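Local coordinates for protein fibrinogen alpha subunit (Gallus gallus, PDB 1M1J) that probably yields, once cut by thrombin, fibrin monomers that polymerise with the beta and gamma chains into the insoluble matrix of blood clots, at residues R150-I155 against F170-D175. Sequence-based numbering, arbitrary orientation.
Sequences RLEVDI and FDYQVD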
# COMPACT_ATOMS: atom_id res chain seq x y z
N ARG D 150 -31.15 20.54 141.17
CA ARG D 150 -32.28 20.32 142.06
C ARG D 150 -31.80 19.77 143.39
O ARG D 150 -32.22 20.22 144.45
CB ARG D 150 -33.27 19.31 141.45
CG ARG D 150 -34.33 19.91 140.55
CD ARG D 150 -35.33 18.85 140.12
NE ARG D 150 -36.49 19.44 139.45
CZ ARG D 150 -36.43 20.11 138.31
NH1 ARG D 150 -35.27 20.27 137.68
NH2 ARG D 150 -37.54 20.62 137.78
N LEU D 151 -30.90 18.79 143.32
CA LEU D 151 -30.36 18.15 144.50
C LEU D 151 -29.64 19.13 145.43
O LEU D 151 -29.92 19.16 146.62
CB LEU D 151 -29.41 17.03 144.10
CG LEU D 151 -29.55 15.73 144.89
CD1 LEU D 151 -28.30 14.88 144.67
CD2 LEU D 151 -29.75 16.03 146.36
N GLU D 152 -28.72 19.92 144.87
CA GLU D 152 -27.99 20.87 145.69
C GLU D 152 -28.94 21.72 146.51
O GLU D 152 -28.71 21.96 147.68
CB GLU D 152 -27.10 21.79 144.84
CG GLU D 152 -26.37 22.85 145.67
CD GLU D 152 -25.39 23.68 144.86
OE1 GLU D 152 -24.82 24.65 145.41
OE2 GLU D 152 -25.18 23.37 143.67
N VAL D 153 -30.03 22.16 145.88
CA VAL D 153 -31.00 22.98 146.59
C VAL D 153 -31.73 22.16 147.65
O VAL D 153 -32.03 22.67 148.73
CB VAL D 153 -32.04 23.62 145.61
CG1 VAL D 153 -33.27 24.11 146.38
CG2 VAL D 153 -31.40 24.82 144.91
N ASP D 154 -32.00 20.89 147.37
CA ASP D 154 -32.69 20.05 148.34
C ASP D 154 -31.81 19.91 149.59
O ASP D 154 -32.28 20.05 150.72
CB ASP D 154 -32.97 18.66 147.76
CG ASP D 154 -33.97 17.86 148.60
OD1 ASP D 154 -33.84 16.61 148.67
OD2 ASP D 154 -34.90 18.47 149.17
N ILE D 155 -30.53 19.63 149.39
CA ILE D 155 -29.62 19.48 150.51
C ILE D 155 -29.42 20.79 151.26
O ILE D 155 -29.31 20.78 152.48
CB ILE D 155 -28.27 18.93 150.04
CG1 ILE D 155 -28.47 17.55 149.40
CG2 ILE D 155 -27.31 18.84 151.22
CD1 ILE D 155 -27.24 16.97 148.72
N PHE D 170 -23.96 24.08 160.04
CA PHE D 170 -23.03 24.36 158.96
C PHE D 170 -23.69 25.24 157.90
O PHE D 170 -24.66 24.84 157.26
CB PHE D 170 -22.57 23.07 158.31
CG PHE D 170 -21.59 23.28 157.20
CD1 PHE D 170 -20.30 23.72 157.46
CD2 PHE D 170 -21.96 23.04 155.88
CE1 PHE D 170 -19.39 23.91 156.44
CE2 PHE D 170 -21.06 23.24 154.84
CZ PHE D 170 -19.77 23.68 155.13
N ASP D 171 -23.15 26.44 157.71
CA ASP D 171 -23.71 27.35 156.73
C ASP D 171 -23.31 26.92 155.33
O ASP D 171 -22.15 26.98 154.95
CB ASP D 171 -23.24 28.79 157.01
CG ASP D 171 -24.01 29.83 156.20
OD1 ASP D 171 -25.23 29.67 156.01
OD2 ASP D 171 -23.38 30.83 155.77
N TYR D 172 -24.28 26.42 154.57
CA TYR D 172 -24.01 26.03 153.20
C TYR D 172 -24.90 26.92 152.35
O TYR D 172 -26.08 27.10 152.66
CB TYR D 172 -24.35 24.56 152.94
CG TYR D 172 -24.11 24.19 151.49
CD1 TYR D 172 -22.83 23.81 151.05
CD2 TYR D 172 -25.14 24.27 150.55
CE1 TYR D 172 -22.59 23.54 149.69
CE2 TYR D 172 -24.91 24.00 149.19
CZ TYR D 172 -23.63 23.64 148.77
OH TYR D 172 -23.41 23.37 147.43
N GLN D 173 -24.34 27.46 151.28
CA GLN D 173 -25.09 28.35 150.42
C GLN D 173 -24.97 27.86 148.98
O GLN D 173 -23.87 27.59 148.50
CB GLN D 173 -24.54 29.77 150.56
CG GLN D 173 -25.58 30.87 150.47
CD GLN D 173 -26.65 30.74 151.54
OE1 GLN D 173 -26.37 30.84 152.73
NE2 GLN D 173 -27.88 30.50 151.11
N VAL D 174 -26.10 27.75 148.28
CA VAL D 174 -26.11 27.31 146.88
C VAL D 174 -25.53 28.39 146.00
O VAL D 174 -25.89 29.56 146.13
CB VAL D 174 -27.54 27.01 146.38
CG1 VAL D 174 -28.06 25.74 147.02
CG2 VAL D 174 -28.46 28.18 146.70
N ASP D 175 -24.63 28.01 145.09
CA ASP D 175 -23.99 28.96 144.19
C ASP D 175 -24.99 29.67 143.26
O ASP D 175 -24.86 30.86 142.99
CB ASP D 175 -22.93 28.25 143.34
CG ASP D 175 -22.00 29.23 142.63
OD1 ASP D 175 -22.51 30.14 141.93
OD2 ASP D 175 -20.77 29.09 142.77
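Glu152 and Tyr172 meet through a hydrogen bond from the phenol OH to the carboxylate, with Tyr172 OH 2.8 Å from Glu152 OE1. The hydroxyl comes from above the carboxylate plane, 60° out of it. The carboxylate and ring planes are turned 63° apart, and OE1 sits at the ring edge. The same oxygen accepts a weak hydrogen bond from the backbone, Asp175 N to Glu152 OE1 at 3.4 Å. Glu152 has CG anti to its backbone N (chi1 177°) and an extended chain beyond, which carries the carboxylate across to the loop. Val174 CG1 crosses this chain at an angle, 3.6 Å from Glu152 CG. Val153 CG2 adds a looser apolar touch to Val174 CG1 at 4.1 Å. Tyr172 and Val174 also lie on Asp156, one turn further along helix 82-160. Glu152 OE2 has a weak hydrogen bond with Tyr179 OH, in helix 178-191. An alanine in place of Glu152 would probably leave the Tyr172 hydroxyl without this acceptor and open a gap beside Val174. The contact lays the loop against helix 82-160 where the chain has turned back, consistent with the returning alpha chain that contributes a fourth strand to the coiled coil. Its chemistry is mixed, CH2 groups against Val174 and a buried carboxylate whose burial these donors probably help to offset.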